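Local coordinates for protein alpha-pyrone synthesis polyketide synthase-like Pks18 (Mycobacterium tuberculosis, PDB 1TED) that probably extends medium- and long-chain aliphatic acyl-CoA starters with malonyl-CoA units to build tri- and tetraketide alpha-pyrones, at residues N216-I220 with T274-S278; V207-F211 with H270-T274; D262-L266 with F377-V381; H112-A117 with V200-L204. All coordinates share one frame; numbering follows the deposited sequence.

Overall arrangement
Contacts 1, 2 and 3 gather round the two-stranded antiparallel sheet of 264-269 and 272-277. Contacts 1 and 2 share T274 and set helix 215-223 and the loop before it against strand 272-277, with myristic acid running along both. Contact 3 lies on the other strand of that hairpin. Contact 4, about 22 Å from contact 1 between centres, is helix-on-sheet packing in the N-terminal half. Contacts 2, 3 and 4 are buried, contact 1 partly so. Chemistry follows place: contacts 1 and 2 are partly polar, with asparagines and bridging waters beside the ligand, contact 3 is largely apolar packing on a glycine- and proline-rich turn, and contact 4 is met by aliphatic side chains.

Contact 1: residues N216-I220 with T274-S278; sequences NDVVI and TCELS. With MYR (myristic acid), chain E.
This is a helix-on-strand contact at the side of the acyl-binding tunnel, where N216 and I220 of helix 215-223 lean on C275 and L277 of strand 272-277. The short axes come within 8.5 Å at 113°, so the helix runs steeply across the strand. I220 carries the apolar part: its CD1 lies 3.6 Å from CD1 of L277, and its other branch, CG2, reaches 3.6 Å from C9 of myristic acid. A beta-branched residue suits this spot because one arm can pack on the strand while the other lines the tunnel. In the thiolase fold of chalcone synthase-like enzymes, this joins a helix of the N-terminal half to a strand of the C-terminal half. C275 also meets the ligand, its CB 3.7 Å from MYR C13. Its side chain is about 6 Å from that of C175, the probable nucleophile. N216, one turn before I220, buries the most surface of the helix and brings its side chain close to the backbone of C275 to L277, with CG 3.8 Å from C275 O. A polar side chain fits there, facing backbone polar groups. Earlier on the strand, at T274, a water spans the gap to D217: it donates to OD1 of D217 (3.3 Å) and lies 2.8 Å from OG1 of T274. The other carboxylate oxygen, OD2, accepts from the backbone N of A212, a second grip that fixes the group's rotation beside H221, which by similarity binds substrate.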
loop_
_atom_site.group_PDB
_atom_site.type_symbol
_atom_site.label_atom_id
_atom_site.label_comp_id
_atom_site.label_asym_id
_atom_site.label_seq_id
_atom_site.Cartn_x
_atom_site.Cartn_y
_atom_site.Cartn_z
ATOM N N ASN A 216 10.944 19.434 15.825
ATOM C CA ASN A 216 10.060 18.471 15.179
ATOM C C ASN A 216 10.277 17.063 15.722
ATOM O O ASN A 216 9.317 16.340 15.995
ATOM C CB ASN A 216 10.257 18.480 13.664
ATOM C CG ASN A 216 9.477 17.370 12.972
ATOM O OD1 ASN A 216 9.998 16.282 12.753
ATOM N ND2 ASN A 216 8.219 17.637 12.649
ATOM N N ASP A 217 11.542 16.691 15.894
ATOM C CA ASP A 217 11.872 15.375 16.416
ATOM C C ASP A 217 11.437 15.280 17.873
ATOM O O ASP A 217 10.812 14.301 18.273
ATOM C CB ASP A 217 13.370 15.110 16.309
ATOM C CG ASP A 217 13.686 13.628 16.193
ATOM O OD1 ASP A 217 13.490 13.067 15.089
ATOM O OD2 ASP A 217 14.117 13.023 17.201
ATOM N N VAL A 218 11.761 16.301 18.662
ATOM C CA VAL A 218 11.386 16.319 20.074
ATOM C C VAL A 218 9.873 16.266 20.215
ATOM O O VAL A 218 9.346 15.603 21.113
ATOM C CB VAL A 218 11.892 17.598 20.784
ATOM C CG1 VAL A 218 11.342 17.656 22.202
ATOM C CG2 VAL A 218 13.424 17.622 20.797
ATOM N N VAL A 219 9.182 16.976 19.322
ATOM C CA VAL A 219 7.725 17.024 19.325
ATOM C C VAL A 219 7.114 15.666 18.973
ATOM O O VAL A 219 6.187 15.202 19.635
ATOM C CB VAL A 219 7.205 18.097 18.331
ATOM C CG1 VAL A 219 5.696 17.946 18.130
ATOM C CG2 VAL A 219 7.529 19.487 18.861
ATOM N N ILE A 220 7.633 15.044 17.922
ATOM C CA ILE A 220 7.151 13.739 17.488
ATOM C C ILE A 220 7.357 12.705 18.599
ATOM O O ILE A 220 6.476 11.897 18.888
ATOM C CB ILE A 220 7.900 13.296 16.196
ATOM C CG1 ILE A 220 6.953 13.349 15.007
ATOM C CG2 ILE A 220 8.488 11.922 16.350
ATOM C CD1 ILE A 220 6.523 14.740 14.643
ATOM N N THR A 274 10.736 8.401 9.972
ATOM C CA THR A 274 10.457 9.650 10.641
ATOM C C THR A 274 9.300 10.386 9.975
ATOM O O THR A 274 8.902 10.059 8.857
ATOM C CB THR A 274 11.701 10.548 10.625
ATOM O OG1 THR A 274 11.505 11.648 11.518
ATOM C CG2 THR A 274 11.955 11.074 9.216
ATOM N N CYS A 275 8.761 11.374 10.680
ATOM C CA CYS A 275 7.670 12.197 10.176
ATOM C C CYS A 275 8.031 13.654 10.451
ATOM O O CYS A 275 8.318 14.022 11.589
ATOM C CB CYS A 275 6.363 11.848 10.886
ATOM S SG CYS A 275 4.996 13.012 10.583
ATOM N N GLU A 276 8.039 14.476 9.409
ATOM C CA GLU A 276 8.361 15.893 9.564
ATOM C C GLU A 276 7.093 16.715 9.341
ATOM O O GLU A 276 6.509 16.691 8.254
ATOM C CB GLU A 276 9.451 16.311 8.565
ATOM C CG GLU A 276 10.769 15.563 8.759
ATOM C CD GLU A 276 11.657 15.616 7.530
ATOM O OE1 GLU A 276 11.139 15.956 6.440
ATOM O OE2 GLU A 276 12.864 15.304 7.645
ATOM N N LEU A 277 6.676 17.425 10.392
ATOM C CA LEU A 277 5.478 18.260 10.366
ATOM C C LEU A 277 5.825 19.739 10.216
ATOM O O LEU A 277 6.787 20.232 10.814
ATOM C CB LEU A 277 4.676 18.045 11.647
ATOM C CG LEU A 277 4.280 16.591 11.914
ATOM C CD1 LEU A 277 3.672 16.463 13.293
ATOM C CD2 LEU A 277 3.306 16.127 10.841
ATOM N N SER A 278 5.035 20.438 9.412
ATOM C CA SER A 278 5.240 21.856 9.163
ATOM C C SER A 278 4.576 22.735 10.224
ATOM O O SER A 278 3.570 22.349 10.831
ATOM C CB SER A 278 4.683 22.216 7.786
ATOM O OG SER A 278 4.459 23.610 7.674
HETATM C C1 MYR E . 9.598 8.272 23.752
HETATM O O1 MYR E . 9.076 7.943 24.815
HETATM O O2 MYR E . 10.152 9.369 23.666
HETATM C C2 MYR E . 9.563 7.330 22.547
HETATM C C3 MYR E . 8.681 7.898 21.433
HETATM C C4 MYR E . 8.618 6.943 20.238
HETATM C C5 MYR E . 7.775 7.523 19.101
HETATM C C6 MYR E . 8.399 8.782 18.492
HETATM C C7 MYR E . 9.687 8.492 17.716
HETATM C C8 MYR E . 9.429 7.679 16.445
HETATM C C9 MYR E . 8.558 8.446 15.449
HETATM C C10 MYR E . 8.195 7.563 14.255
HETATM C C11 MYR E . 7.271 8.307 13.288
HETATM C C12 MYR E . 6.861 7.411 12.118
HETATM C C13 MYR E . 5.878 8.143 11.202
HETATM C C14 MYR E . 5.427 7.247 10.048
HETATM O O HOH W 1 11.962 10.422 13.941
#

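Contact 2: residues V207-F211 with H270-T274; sequences VNAVF and HNGIT. With MYR (myristic acid), chain E.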
loop_
_atom_site.group_PDB
_atom_site.type_symbol
_atom_site.label_atom_id
_atom_site.label_comp_id
_atom_site.label_asym_id
_atom_site.label_seq_id
_atom_site.Cartn_x
_atom_site.Cartn_y
_atom_site.Cartn_z
ATOM N N VAL A 207 9.400 1.796 18.022
ATOM C CA VAL A 207 10.435 1.062 17.320
ATOM C C VAL A 207 11.356 1.971 16.506
ATOM O O VAL A 207 12.465 1.573 16.146
ATOM C CB VAL A 207 9.782 -0.013 16.415
ATOM C CG1 VAL A 207 10.605 -0.261 15.183
ATOM C CG2 VAL A 207 9.641 -1.295 17.191
ATOM N N ASN A 208 10.912 3.194 16.230
ATOM C CA ASN A 208 11.727 4.119 15.449
ATOM C C ASN A 208 12.321 5.257 16.276
ATOM O O ASN A 208 12.816 6.236 15.721
ATOM C CB ASN A 208 10.912 4.708 14.286
ATOM C CG ASN A 208 10.497 3.654 13.258
ATOM O OD1 ASN A 208 9.428 3.049 13.365
ATOM N ND2 ASN A 208 11.349 3.431 12.265
ATOM N N ALA A 209 12.278 5.127 17.599
ATOM C CA ALA A 209 12.824 6.157 18.490
ATOM C C ALA A 209 14.290 6.479 18.172
ATOM O O ALA A 209 15.110 5.576 17.983
ATOM C CB ALA A 209 12.698 5.706 19.933
ATOM N N VAL A 210 14.619 7.766 18.126
ATOM C CA VAL A 210 15.984 8.189 17.823
ATOM C C VAL A 210 16.466 9.318 18.739
ATOM O O VAL A 210 17.649 9.388 19.082
ATOM C CB VAL A 210 16.096 8.633 16.342
ATOM C CG1 VAL A 210 17.440 9.255 16.085
ATOM C CG2 VAL A 210 15.920 7.428 15.428
ATOM N N PHE A 211 15.542 10.195 19.124
ATOM C CA PHE A 211 15.826 11.329 20.001
ATOM C C PHE A 211 16.848 12.297 19.411
ATOM O O PHE A 211 17.946 12.460 19.935
ATOM C CB PHE A 211 16.296 10.824 21.373
ATOM C CG PHE A 211 15.251 10.021 22.116
ATOM C CD1 PHE A 211 14.202 10.654 22.774
ATOM C CD2 PHE A 211 15.304 8.629 22.134
ATOM C CE1 PHE A 211 13.221 9.916 23.438
ATOM C CE2 PHE A 211 14.325 7.884 22.797
ATOM C CZ PHE A 211 13.282 8.532 23.450
ATOM N N HIS A 270 18.392 6.289 7.931
ATOM C CA HIS A 270 19.284 5.176 8.244
ATOM C C HIS A 270 19.053 4.614 9.636
ATOM O O HIS A 270 19.356 3.451 9.894
ATOM C CB HIS A 270 20.745 5.611 8.122
ATOM C CG HIS A 270 21.172 6.602 9.160
ATOM N ND1 HIS A 270 21.007 7.963 9.005
ATOM C CD2 HIS A 270 21.754 6.428 10.371
ATOM C CE1 HIS A 270 21.470 8.584 10.076
ATOM N NE2 HIS A 270 21.928 7.676 10.920
ATOM N N ASN A 271 18.528 5.445 10.531
ATOM C CA ASN A 271 18.265 5.015 11.895
ATOM C C ASN A 271 16.784 4.921 12.227
ATOM O O ASN A 271 16.403 4.873 13.393
ATOM C CB ASN A 271 18.962 5.946 12.892
ATOM C CG ASN A 271 18.609 7.420 12.684
ATOM O OD1 ASN A 271 17.918 7.795 11.722
ATOM N ND2 ASN A 271 19.097 8.268 13.595
ATOM N N GLY A 272 15.946 4.887 11.201
ATOM C CA GLY A 272 14.523 4.774 11.439
ATOM C C GLY A 272 13.630 5.642 10.574
ATOM O O GLY A 272 14.082 6.571 9.897
ATOM N N ILE A 273 12.344 5.312 10.592
ATOM C CA ILE A 273 11.359 6.062 9.844
ATOM C C ILE A 273 11.068 7.316 10.658
ATOM O O ILE A 273 11.156 7.301 11.886
ATOM C CB ILE A 273 10.063 5.254 9.667
ATOM C CG1 ILE A 273 10.332 4.035 8.773
ATOM C CG2 ILE A 273 8.979 6.139 9.072
ATOM C CD1 ILE A 273 9.207 3.037 8.753
ATOM N N THR A 274 10.736 8.401 9.972
ATOM C CA THR A 274 10.457 9.650 10.641
ATOM C C THR A 274 9.300 10.386 9.975
ATOM O O THR A 274 8.902 10.059 8.857
ATOM C CB THR A 274 11.701 10.548 10.625
ATOM O OG1 THR A 274 11.505 11.648 11.518
ATOM C CG2 THR A 274 11.955 11.074 9.216
HETATM C C1 MYR E . 9.598 8.272 23.752
HETATM O O1 MYR E . 9.076 7.943 24.815
HETATM O O2 MYR E . 10.152 9.369 23.666
HETATM C C2 MYR E . 9.563 7.330 22.547
HETATM C C3 MYR E . 8.681 7.898 21.433
HETATM C C4 MYR E . 8.618 6.943 20.238
HETATM C C5 MYR E . 7.775 7.523 19.101
HETATM C C6 MYR E . 8.399 8.782 18.492
HETATM C C7 MYR E . 9.687 8.492 17.716
HETATM C C8 MYR E . 9.429 7.679 16.445
HETATM C C9 MYR E . 8.558 8.446 15.449
HETATM C C10 MYR E . 8.195 7.563 14.255
HETATM C C11 MYR E . 7.271 8.307 13.288
HETATM C C12 MYR E . 6.861 7.411 12.118
HETATM C C13 MYR E . 5.878 8.143 11.202
HETATM C C14 MYR E . 5.427 7.247 10.048
HETATM O O HOH W 2 13.113 7.999 13.401
#
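N271 begins the contact, crossing V210 at about a right angle. Its CG takes the congested place between the backbone N and the carbonyl carbon (chi1 54°), which folds the amide back toward the loop: ND2 comes 3.1 Å from V210 CG1, a tight approach, and CG lies 3.8 Å from V210 CG2. The compact valine fills the corner with both methyls. G272 follows, at backbone angles where a CB would jam against the carbonyl O of N271 and would also point at N208 O and V210, which is why glycine sits here. The N208 side chain lies close to G272 and I273. I273 touches both the loop and the lipid: its side chain crosses that of N208 at a slant, while CG2 is 3.8 Å from MYR C14. The carbonyl oxygen of I273 takes a water hydrogen at 2.6 Å, and the same water donates to N208 O at 2.9 Å, so one solvent molecule satisfies two backbone acceptors beside a greasy chain. The loop meets the acid as well: F211 CE1 is 3.1 Å from MYR O2, the carboxylate end. Helix 102-125 backs this junction, with M106 against N208 and I273, and R105 donating from NH1 to the carbonyls of V207 and A209; the loop leads from strand 196-204 to helix 215-223, and the lipid touches that last helix, the loop and strand 272-277.

Contact 3: residues D262-L266 with F377-V381; sequences DGIVL and FGPGV
I264, P379 and V381 bury most of the surface where strand 264-269 meets the turn after strand 370-378. The FGPG sequence of that turn corresponds to the GFGPG signature of the chalcone synthase family, in the C-terminal half of a thiolase fold. I264 is the hub: with CG1 anti to the carbonyl carbon (chi1 -62°) and the rest of the chain extended, CD1 reaches over the turn, 3.6 Å from F377 O and 3.9 Å from F377 CB. A long, beta-branched chain suits this position, since the tip can lie over F377 and G378 while CG2 and CB stay beside the proline. P379 meets the backbone of I264: its CB is 3.4 Å from I264 O, and its CA makes a CH...O contact to that oxygen at 3.6 Å. The rigid ring also turns its CG toward L266 CD1 (4.4 Å). Beyond them, A148 of the second subunit packs on both P379 and L266, and L266 also touches myristic acid. Of the F377 side chain only CB takes part; its ring swings away to helices 281-299 and 317-327. V381 meets the other end, at G263, just before the strand. G380, between P379 and V381, has a positive phi, which glycine takes up readily. Glycine at 263 leaves room for the methyl that comes in: V381 CG2 sits 3.5 Å from G263 CA. A water accepts a hydrogen bond from I264 N at 2.9 Å.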
loop_
_atom_site.group_PDB
_atom_site.type_symbol
_atom_site.label_atom_id
_atom_site.label_comp_id
_atom_site.label_asym_id
_atom_site.label_seq_id
_atom_site.Cartn_x
_atom_site.Cartn_y
_atom_site.Cartn_z
ATOM N N ASP A 262 4.201 20.334 1.974
ATOM C CA ASP A 262 5.154 20.347 3.076
ATOM C C ASP A 262 4.502 20.121 4.423
ATOM O O ASP A 262 5.178 20.161 5.451
ATOM C CB ASP A 262 5.896 21.686 3.100
ATOM C CG ASP A 262 5.033 22.820 3.637
ATOM O OD1 ASP A 262 3.817 22.838 3.358
ATOM O OD2 ASP A 262 5.575 23.700 4.335
ATOM N N GLY A 263 3.196 19.882 4.420
ATOM C CA GLY A 263 2.478 19.686 5.671
ATOM C C GLY A 263 2.860 18.459 6.482
ATOM O O GLY A 263 3.239 18.579 7.651
ATOM N N ILE A 264 2.737 17.279 5.874
ATOM C CA ILE A 264 3.071 16.019 6.538
ATOM C C ILE A 264 4.065 15.266 5.664
ATOM O O ILE A 264 3.709 14.763 4.597
ATOM C CB ILE A 264 1.808 15.134 6.754
ATOM C CG1 ILE A 264 0.815 15.861 7.661
ATOM C CG2 ILE A 264 2.209 13.775 7.354
ATOM C CD1 ILE A 264 -0.548 15.201 7.764
ATOM N N VAL A 265 5.311 15.197 6.113
ATOM C CA VAL A 265 6.342 14.523 5.352
ATOM C C VAL A 265 6.838 13.267 6.045
ATOM O O VAL A 265 7.257 13.299 7.201
ATOM C CB VAL A 265 7.525 15.470 5.091
ATOM C CG1 VAL A 265 8.657 14.733 4.418
ATOM C CG2 VAL A 265 7.074 16.608 4.216
ATOM N N LEU A 266 6.784 12.152 5.324
ATOM C CA LEU A 266 7.238 10.877 5.860
ATOM C C LEU A 266 8.463 10.436 5.077
ATOM O O LEU A 266 8.538 10.627 3.867
ATOM C CB LEU A 266 6.135 9.818 5.748
ATOM C CG LEU A 266 4.799 10.201 6.389
ATOM C CD1 LEU A 266 3.821 9.023 6.278
ATOM C CD2 LEU A 266 5.021 10.589 7.841
ATOM N N PHE A 377 -5.762 13.235 8.701
ATOM C CA PHE A 377 -4.919 13.897 7.713
ATOM C C PHE A 377 -3.743 13.062 7.233
ATOM O O PHE A 377 -2.937 12.582 8.029
ATOM C CB PHE A 377 -4.435 15.228 8.293
ATOM C CG PHE A 377 -5.555 16.103 8.768
ATOM C CD1 PHE A 377 -6.338 16.800 7.861
ATOM C CD2 PHE A 377 -5.887 16.155 10.121
ATOM C CE1 PHE A 377 -7.446 17.536 8.287
ATOM C CE2 PHE A 377 -6.996 16.887 10.565
ATOM C CZ PHE A 377 -7.777 17.578 9.646
ATOM N N GLY A 378 -3.662 12.891 5.918
ATOM C CA GLY A 378 -2.583 12.121 5.324
ATOM C C GLY A 378 -1.580 13.010 4.614
ATOM O O GLY A 378 -1.858 14.191 4.372
ATOM N N PRO A 379 -0.399 12.476 4.261
ATOM C CA PRO A 379 0.621 13.270 3.572
ATOM C C PRO A 379 0.110 13.952 2.311
ATOM O O PRO A 379 -0.912 13.563 1.743
ATOM C CB PRO A 379 1.739 12.257 3.310
ATOM C CG PRO A 379 1.042 10.923 3.378
ATOM C CD PRO A 379 0.069 11.099 4.492
ATOM N N GLY A 380 0.839 14.984 1.892
ATOM C CA GLY A 380 0.473 15.781 0.730
ATOM C C GLY A 380 -0.569 16.718 1.279
ATOM O O GLY A 380 -0.893 17.779 0.738
ATOM N N VAL A 381 -1.017 16.286 2.452
ATOM C CA VAL A 381 -2.069 16.875 3.241
ATOM C C VAL A 381 -3.321 16.669 2.438
ATOM O O VAL A 381 -3.671 17.426 1.527
ATOM C CB VAL A 381 -1.859 18.334 3.586
ATOM C CG1 VAL A 381 -3.059 18.810 4.379
ATOM C CG2 VAL A 381 -0.621 18.490 4.460
HETATM O O HOH W 3 2.222 16.732 3.028
#

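Contact 4: residues H112-A117 with V200-L204; sequences HAVPLA and VCIEL
I202 of strand 196-204 points into helix 102-125 between A113 and L116. Its CB leaves the strand toward the helix, and with CG1 anti to the backbone N (chi1 172°) the longer branch climbs on: CG1 comes 3.9 Å from A113 CB, and CD1 goes further, 3.7 Å from L116 CD2 and 4.0 Å from A113 O. Alanine suits position 113 because its small side chain lets the strand's large residues come right up to the helix backbone. L204 packs on the same alanine. Its CD2 meets A113 CB at 3.8 Å and touches H112 CB equally closely, while the imidazole of H112 leads away from the strand. A third pair follows one helical turn on, where A117 CB sits 4.2 Å from V200 CG1. The alternating residues V200, I202 and L204 thus form a line of branched aliphatics on one face of the strand, matched by short or aliphatic residues at 113, 116 and 117; E203 points to the other face, where S349 and S143 bind its carboxylate. The helix is kinked at P115, whose nitrogen has no hydrogen to give to the turn before. I202 also packs on L140 and C228 of the two neighbouring strands. An axis angle of 141° and a separation of 9.2 Å describe a helix packed on the sheet and running roughly antiparallel to this strand, the layered alpha/beta packing of the thiolase fold.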
loop_
_atom_site.group_PDB
_atom_site.type_symbol
_atom_site.label_atom_id
_atom_site.label_comp_id
_atom_site.label_asym_id
_atom_site.label_seq_id
_atom_site.Cartn_x
_atom_site.Cartn_y
_atom_site.Cartn_z
ATOM N N HIS A 112 7.379 -7.364 17.161
ATOM C CA HIS A 112 6.305 -6.908 18.050
ATOM C C HIS A 112 4.962 -6.699 17.365
ATOM O O HIS A 112 3.917 -6.820 18.004
ATOM C CB HIS A 112 6.691 -5.607 18.772
ATOM C CG HIS A 112 7.748 -5.784 19.814
ATOM N ND1 HIS A 112 9.093 -5.672 19.539
ATOM C CD2 HIS A 112 7.658 -6.098 21.128
ATOM C CE1 HIS A 112 9.788 -5.907 20.638
ATOM N NE2 HIS A 112 8.941 -6.168 21.617
ATOM N N ALA A 113 4.980 -6.386 16.073
ATOM C CA ALA A 113 3.731 -6.135 15.358
ATOM C C ALA A 113 2.868 -7.388 15.191
ATOM O O ALA A 113 1.650 -7.347 15.410
ATOM C CB ALA A 113 4.024 -5.498 13.990
ATOM N N VAL A 114 3.505 -8.498 14.828
ATOM C CA VAL A 114 2.804 -9.760 14.608
ATOM C C VAL A 114 1.898 -10.192 15.765
ATOM O O VAL A 114 0.696 -10.368 15.582
ATOM C CB VAL A 114 3.807 -10.899 14.286
ATOM C CG1 VAL A 114 3.074 -12.238 14.194
ATOM C CG2 VAL A 114 4.547 -10.583 12.985
ATOM N N PRO A 115 2.467 -10.378 16.969
ATOM C CA PRO A 115 1.670 -10.791 18.134
ATOM C C PRO A 115 0.464 -9.879 18.370
ATOM O O PRO A 115 -0.656 -10.346 18.589
ATOM C CB PRO A 115 2.671 -10.700 19.285
ATOM C CG PRO A 115 3.965 -10.978 18.625
ATOM C CD PRO A 115 3.884 -10.220 17.335
ATOM N N LEU A 116 0.714 -8.573 18.328
ATOM C CA LEU A 116 -0.332 -7.589 18.553
ATOM C C LEU A 116 -1.419 -7.583 17.484
ATOM O O LEU A 116 -2.601 -7.497 17.807
ATOM C CB LEU A 116 0.282 -6.189 18.669
ATOM C CG LEU A 116 -0.708 -5.060 18.972
ATOM C CD1 LEU A 116 -1.390 -5.311 20.307
ATOM C CD2 LEU A 116 0.032 -3.745 18.996
ATOM N N ALA A 117 -1.021 -7.671 16.216
ATOM C CA ALA A 117 -1.988 -7.664 15.114
ATOM C C ALA A 117 -2.797 -8.960 15.075
ATOM O O ALA A 117 -3.993 -8.937 14.798
ATOM C CB ALA A 117 -1.273 -7.442 13.772
ATOM N N VAL A 200 -6.702 -4.093 9.023
ATOM C CA VAL A 200 -5.811 -4.049 10.165
ATOM C C VAL A 200 -4.823 -2.894 10.069
ATOM O O VAL A 200 -4.071 -2.778 9.101
ATOM C CB VAL A 200 -5.035 -5.402 10.303
ATOM C CG1 VAL A 200 -4.102 -5.368 11.491
ATOM C CG2 VAL A 200 -6.018 -6.552 10.462
ATOM N N CYS A 201 -4.858 -2.023 11.073
ATOM C CA CYS A 201 -3.951 -0.892 11.143
ATOM C C CYS A 201 -3.055 -1.177 12.345
ATOM O O CYS A 201 -3.537 -1.403 13.451
ATOM C CB CYS A 201 -4.734 0.406 11.329
ATOM S SG CYS A 201 -5.940 0.741 10.015
ATOM N N ILE A 202 -1.749 -1.193 12.117
ATOM C CA ILE A 202 -0.792 -1.488 13.174
ATOM C C ILE A 202 0.295 -0.426 13.135
ATOM O O ILE A 202 0.940 -0.211 12.108
ATOM C CB ILE A 202 -0.171 -2.900 12.969
ATOM C CG1 ILE A 202 0.966 -3.138 13.965
ATOM C CG2 ILE A 202 0.314 -3.050 11.536
ATOM C CD1 ILE A 202 0.501 -3.514 15.360
ATOM N N GLU A 203 0.503 0.246 14.254
ATOM C CA GLU A 203 1.489 1.300 14.267
ATOM C C GLU A 203 2.417 1.167 15.462
ATOM O O GLU A 203 1.983 1.178 16.619
ATOM C CB GLU A 203 0.763 2.648 14.258
ATOM C CG GLU A 203 1.297 3.655 13.245
ATOM C CD GLU A 203 1.069 3.268 11.782
ATOM O OE1 GLU A 203 -0.099 3.251 11.332
ATOM O OE2 GLU A 203 2.063 2.994 11.080
ATOM N N LEU A 204 3.702 1.014 15.163
ATOM C CA LEU A 204 4.733 0.860 16.179
ATOM C C LEU A 204 5.788 1.946 16.073
ATOM O O LEU A 204 6.866 1.732 15.510
ATOM C CB LEU A 204 5.399 -0.511 16.043
ATOM C CG LEU A 204 4.821 -1.643 16.890
ATOM C CD1 LEU A 204 3.317 -1.646 16.803
ATOM C CD2 LEU A 204 5.410 -2.973 16.419
#